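Local coordinates for transcriptional regulator, Crp/Fnr family (Eubacterium rectale ATCC 33656, PDB 3DV8), which probably regulates transcription by binding DNA through a helix-turn-helix domain coupled to a cyclic nucleotide-binding-type domain, as in other Crp/Fnr proteins, at residues Q18-L21 with I22-L26; C78-S81 with A82-I85. All coordinates share one frame; numbering follows the deposited sequence.

Contact 1 (Q18-L21 with I22-L26)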
ATOM      1  N   GLN A  18      -8.794  25.231 -17.942  1.00 50.10           N
ATOM      2  CA  GLN A  18      -8.731  24.317 -16.775  1.00 50.11           C
ATOM      3  C   GLN A  18      -8.934  25.049 -15.446  1.00 50.42           C
ATOM      4  O   GLN A  18      -9.650  24.552 -14.570  1.00 50.57           O
ATOM      5  CB  GLN A  18      -7.391  23.574 -16.741  1.00 50.28           C
ATOM      6  CG  GLN A  18      -7.231  22.547 -17.863  1.00 48.96           C
ATOM      7  CD  GLN A  18      -5.796  22.138 -18.121  1.00 48.91           C
ATOM      8  OE1 GLN A  18      -4.849  22.827 -17.742  1.00 45.22           O
ATOM      9  NE2 GLN A  18      -5.629  21.004 -18.787  1.00 45.93           N
ATOM     10  N   LYS A  19      -8.270  26.201 -15.299  1.00 50.73           N
ATOM     11  CA  LYS A  19      -8.415  27.082 -14.122  1.00 50.93           C
ATOM     12  C   LYS A  19      -9.865  27.524 -13.916  1.00 51.32           C
ATOM     13  O   LYS A  19     -10.337  27.563 -12.786  1.00 51.54           O
ATOM     14  CB  LYS A  19      -7.534  28.347 -14.235  1.00 50.79           C
ATOM     15  CG  LYS A  19      -6.057  28.168 -13.903  1.00 51.95           C
ATOM     16  CD  LYS A  19      -5.289  29.444 -14.250  1.00 51.70           C
ATOM     17  CE  LYS A  19      -3.834  29.381 -13.826  1.00 51.86           C
ATOM     18  NZ  LYS A  19      -3.071  30.568 -14.294  1.00 51.60           N
ATOM     19  N   LYS A  20     -10.555  27.850 -15.012  1.00 51.67           N
ATOM     20  CA  LYS A  20     -11.944  28.314 -14.958  1.00 51.17           C
ATOM     21  C   LYS A  20     -12.936  27.193 -14.610  1.00 50.97           C
ATOM     22  O   LYS A  20     -13.874  27.421 -13.828  1.00 50.99           O
ATOM     23  CB  LYS A  20     -12.365  28.943 -16.285  1.00 51.19           C
ATOM     24  CG  LYS A  20     -13.492  29.920 -16.112  1.00 53.11           C
ATOM     25  CD  LYS A  20     -14.375  30.038 -17.322  1.00 54.84           C
ATOM     26  CE  LYS A  20     -15.339  31.184 -17.111  1.00 56.77           C
ATOM     27  NZ  LYS A  20     -16.551  30.977 -17.848  1.00 55.78           N
ATOM     28  N   LEU A  21     -12.735  26.009 -15.202  1.00 50.30           N
ATOM     29  CA  LEU A  21     -13.618  24.856 -14.981  1.00 50.38           C
ATOM     30  C   LEU A  21     -13.596  24.391 -13.527  1.00 50.11           C
ATOM     31  O   LEU A  21     -14.644  24.055 -12.978  1.00 50.17           O
ATOM     32  CB  LEU A  21     -13.263  23.691 -15.913  1.00 50.25           C
ATOM     33  CG  LEU A  21     -14.234  22.501 -15.973  1.00 50.50           C
ATOM     34  CD1 LEU A  21     -15.593  22.920 -16.502  1.00 50.09           C
ATOM     35  CD2 LEU A  21     -13.659  21.403 -16.850  1.00 51.06           C
ATOM     36  N   ILE A  22     -12.409  24.385 -12.918  1.00 49.94           N
ATOM     37  CA  ILE A  22     -12.239  24.005 -11.507  1.00 50.23           C
ATOM     38  C   ILE A  22     -12.794  25.102 -10.592  1.00 50.85           C
ATOM     39  O   ILE A  22     -13.568  24.808  -9.680  1.00 51.68           O
ATOM     40  CB  ILE A  22     -10.750  23.723 -11.150  1.00 50.27           C
ATOM     41  CG1 ILE A  22     -10.223  22.508 -11.929  1.00 49.74           C
ATOM     42  CG2 ILE A  22     -10.589  23.478  -9.648  1.00 49.64           C
ATOM     43  CD1 ILE A  22      -8.741  22.280 -11.773  1.00 49.71           C
ATOM     44  N   SER A  23     -12.385  26.347 -10.846  1.00 50.83           N
ATOM     45  CA  SER A  23     -12.806  27.518 -10.066  1.00 51.00           C
ATOM     46  C   SER A  23     -14.326  27.680  -9.995  1.00 51.69           C
ATOM     47  O   SER A  23     -14.873  27.886  -8.918  1.00 52.42           O
ATOM     48  CB  SER A  23     -12.170  28.794 -10.638  1.00 50.68           C
ATOM     49  OG  SER A  23     -12.527  29.948  -9.907  1.00 51.34           O
ATOM     50  N   ASP A  24     -14.998  27.564 -11.134  1.00 52.31           N
ATOM     51  CA  ASP A  24     -16.465  27.707 -11.190  1.00 52.17           C
ATOM     52  C   ASP A  24     -17.255  26.517 -10.648  1.00 51.89           C
ATOM     53  O   ASP A  24     -18.460  26.649 -10.430  1.00 51.64           O
ATOM     54  CB  ASP A  24     -16.909  28.021 -12.618  1.00 52.03           C
ATOM     55  CG  ASP A  24     -16.420  29.385 -13.112  1.00 51.95           C
ATOM     56  OD1 ASP A  24     -15.919  30.193 -12.302  1.00 53.94           O
ATOM     57  OD2 ASP A  24     -16.550  29.662 -14.325  1.00 51.21           O
ATOM     58  N   ASN A  25     -16.595  25.373 -10.449  1.00 51.94           N
ATOM     59  CA  ASN A  25     -17.215  24.174  -9.868  1.00 52.66           C
ATOM     60  C   ASN A  25     -16.668  23.753  -8.486  1.00 52.94           C
ATOM     61  O   ASN A  25     -16.973  22.653  -8.020  1.00 52.78           O
ATOM     62  CB  ASN A  25     -17.149  23.029 -10.876  1.00 52.89           C
ATOM     63  CG  ASN A  25     -17.973  23.306 -12.123  1.00 53.68           C
ATOM     64  OD1 ASN A  25     -17.440  23.376 -13.229  1.00 57.42           O
ATOM     65  ND2 ASN A  25     -19.277  23.486 -11.943  1.00 51.98           N
ATOM     66  N   LEU A  26     -15.881  24.623  -7.833  1.00 53.20           N
ATOM     67  CA  LEU A  26     -15.419  24.379  -6.465  1.00 53.42           C
ATOM     68  C   LEU A  26     -16.610  24.423  -5.510  1.00 54.24           C
ATOM     69  O   LEU A  26     -17.392  25.370  -5.553  1.00 53.49           O
ATOM     70  CB  LEU A  26     -14.405  25.427  -5.964  1.00 53.21           C
ATOM     71  CG  LEU A  26     -12.914  25.317  -6.246  1.00 52.11           C
ATOM     72  CD1 LEU A  26     -12.208  26.415  -5.445  1.00 48.28           C
ATOM     73  CD2 LEU A  26     -12.363  23.944  -5.862  1.00 47.25           C
TER
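Gln18 and Ile22 show how successive turns of a helix meet through both backbone and side chain. Ile22 N donates to Gln18 O over 3.2 Å, and the CG1 branch of Ile22, anti to its own carbonyl carbon (chi1 -64°), runs alongside that same oxygen, with CG1 3.4 Å from Gln18 O. Further out, Ile22 is buried against Leu14, Ile106 and Ile114. Lys19 repeats the backbone pattern through its O, which accepts from Ser23 N at 3.1 Å, while its own side chain turns to Trp11 and Leu14. The segments lie along helix 16-23, and a type I turn from Ser23 to Leu26 leads on toward strand 27-31; the helix lies against helix 108-117 of the cyclic nucleotide-binding-type domain. Lys20 meets Asp24 through both backbone and side chain. Asp24 N reaches Lys20 O at 2.9 Å, and on the exposed side the extended lysine chain passes the carboxylate obliquely, CE lying 3.4 Å from Asp24 OD2. The charged end adds a long salt bridge, Lys20 NZ to Asp24 OD2 at 3.8 Å, so the attraction is probably modest and shared with solvent. Leu21 then meets Asn25: the CB of Asn25 sits 3.4 Å from Leu21 O, and both side chains also touch Ile110.

Contact 2 (C78-S81 with A82-I85)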
ATOM      1  N   CYS A  78      -6.791  15.061  -0.944  1.00 63.34           N
ATOM      2  CA  CYS A  78      -7.360  13.735  -0.845  1.00 61.43           C
ATOM      3  C   CYS A  78      -7.667  13.276  -2.264  1.00 58.98           C
ATOM      4  O   CYS A  78      -8.408  13.951  -2.975  1.00 57.86           O
ATOM      5  CB  CYS A  78      -8.632  13.778  -0.015  1.00 60.95           C
ATOM      6  SG  CYS A  78      -9.344  12.174   0.228  1.00 63.20           S
ATOM      7  N   LEU A  79      -7.070  12.158  -2.677  1.00 57.50           N
ATOM      8  CA  LEU A  79      -7.324  11.556  -3.990  1.00 57.33           C
ATOM      9  C   LEU A  79      -8.371  10.449  -3.911  1.00 57.33           C
ATOM     10  O   LEU A  79      -9.252  10.380  -4.777  1.00 57.40           O
ATOM     11  CB  LEU A  79      -6.032  10.981  -4.592  1.00 57.33           C
ATOM     12  CG  LEU A  79      -6.086  10.288  -5.968  1.00 57.70           C
ATOM     13  CD1 LEU A  79      -6.816  11.125  -7.015  1.00 58.86           C
ATOM     14  CD2 LEU A  79      -4.686   9.965  -6.456  1.00 57.50           C
ATOM     15  N   LEU A  80      -8.280   9.609  -2.866  1.00 57.32           N
ATOM     16  CA  LEU A  80      -9.138   8.407  -2.703  1.00 56.85           C
ATOM     17  C   LEU A  80     -10.627   8.657  -2.431  1.00 56.92           C
ATOM     18  O   LEU A  80     -11.432   7.717  -2.487  1.00 56.54           O
ATOM     19  CB  LEU A  80      -8.532   7.429  -1.679  1.00 56.73           C
ATOM     20  CG  LEU A  80      -7.083   6.980  -1.949  1.00 53.99           C
ATOM     21  CD1 LEU A  80      -6.612   6.029  -0.850  1.00 52.30           C
ATOM     22  CD2 LEU A  80      -6.903   6.342  -3.331  1.00 51.93           C
ATOM     23  N   SER A  81     -10.981   9.914  -2.145  1.00 57.37           N
ATOM     24  CA  SER A  81     -12.382  10.363  -2.069  1.00 57.09           C
ATOM     25  C   SER A  81     -13.027  10.419  -3.484  1.00 57.44           C
ATOM     26  O   SER A  81     -14.260  10.517  -3.593  1.00 57.64           O
ATOM     27  CB  SER A  81     -12.475  11.718  -1.360  1.00 56.65           C
ATOM     28  OG  SER A  81     -11.507  12.598  -1.884  1.00 55.86           O
ATOM     29  N   ALA A  82     -12.191  10.401  -4.538  1.00 57.19           N
ATOM     30  CA  ALA A  82     -12.611  10.308  -5.934  1.00 57.26           C
ATOM     31  C   ALA A  82     -12.108   8.981  -6.568  1.00 57.57           C
ATOM     32  O   ALA A  82     -11.875   8.948  -7.770  1.00 57.95           O
ATOM     33  CB  ALA A  82     -12.090  11.524  -6.719  1.00 56.04           C
ATOM     34  N   SER A  83     -11.986   7.899  -5.777  1.00 58.25           N
ATOM     35  CA  SER A  83     -11.478   6.559  -6.239  1.00 58.88           C
ATOM     36  C   SER A  83     -12.135   5.965  -7.501  1.00 61.31           C
ATOM     37  O   SER A  83     -11.476   5.270  -8.283  1.00 61.54           O
ATOM     38  CB  SER A  83     -11.569   5.500  -5.116  1.00 58.37           C
ATOM     39  OG  SER A  83     -10.625   5.719  -4.086  1.00 55.10           O
ATOM     40  N   CYS A  84     -13.426   6.235  -7.674  1.00 63.51           N
ATOM     41  CA  CYS A  84     -14.195   5.756  -8.827  1.00 65.87           C
ATOM     42  C   CYS A  84     -13.697   6.280 -10.190  1.00 66.00           C
ATOM     43  O   CYS A  84     -14.012   5.675 -11.212  1.00 66.02           O
ATOM     44  CB  CYS A  84     -15.681   6.103  -8.663  1.00 66.47           C
ATOM     45  SG  CYS A  84     -16.087   7.856  -8.988  1.00 72.57           S
ATOM     46  N   ILE A  85     -12.948   7.393 -10.212  1.00 66.73           N
ATOM     47  CA  ILE A  85     -12.365   7.922 -11.461  1.00 67.77           C
ATOM     48  C   ILE A  85     -11.188   7.062 -11.987  1.00 68.38           C
ATOM     49  O   ILE A  85     -10.690   7.349 -13.071  1.00 68.10           O
ATOM     50  CB  ILE A  85     -11.963   9.460 -11.384  1.00 67.56           C
ATOM     51  CG1 ILE A  85     -10.624   9.693 -10.651  1.00 67.42           C
ATOM     52  CG2 ILE A  85     -13.118  10.295 -10.832  1.00 66.80           C
ATOM     53  CD1 ILE A  85     -10.355  11.137 -10.250  1.00 67.26           C
TER
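This is a local, buried contact in a short run of 3-10 turns, within the loop that joins strand 77-78 to strand 94-97, which probably corresponds to the phosphate-binding cassette of cyclic nucleotide-binding relatives, though nucleotide binding is not established here. Ala82 N donates to Leu79 O at 2.9 Å, and the methyl CB of Ala82 lies 3.6 Å from that oxygen. One residue on, Ser83 grips Leu80 O twice: its OG, placed beside its own backbone N (chi1 -71°), donates at 2.7 Å, and Ser83 N adds a weak bond at 3.3 Å. The same hydroxyl comes over the base of the leucine, with OG 3.6 Å from Leu80 CB. Replacing Ser83 by alanine would remove the hydroxyl, so that within this turn Leu80 O would probably keep the weak amide bond alone and be held less firmly. Ser81 faces elsewhere, its OG hydrogen-bonded to Gly46 O, while Leu79 reaches helix 119-145 and Leu80 meets Phe91 and Val93. Cys84 is tied to Cys44 by a disulfide. The chemistry implies that the turn settles the carbonyls of Leu79 and Leu80 within itself, while the leucine side chains pack against largely apolar neighbours.

Overall arrangement
Contacts 1 and 2 illustrate the same principle, short-range bonding, along a helix and round a 3-10 turn respectively, within one domain. Their centres are 18 Å apart and their nearest atoms about 11 Å, so they do not touch. Helix 108-117 links them: residues 18-26 meet it at Ile110 and Ile114, residues 78-85 at Ala108, Lys112 and Met115. They also border one four-stranded antiparallel sheet, contact 1 at strand 101-107 and contact 2 at the adjacent strand 46-50. Contact 1 lies at the surface, 26 Å from the centre of the chain, whereas contact 2 is buried, 14 Å from it, and probably corresponds to the nucleotide phosphate site of relatives, though no ligand is established here.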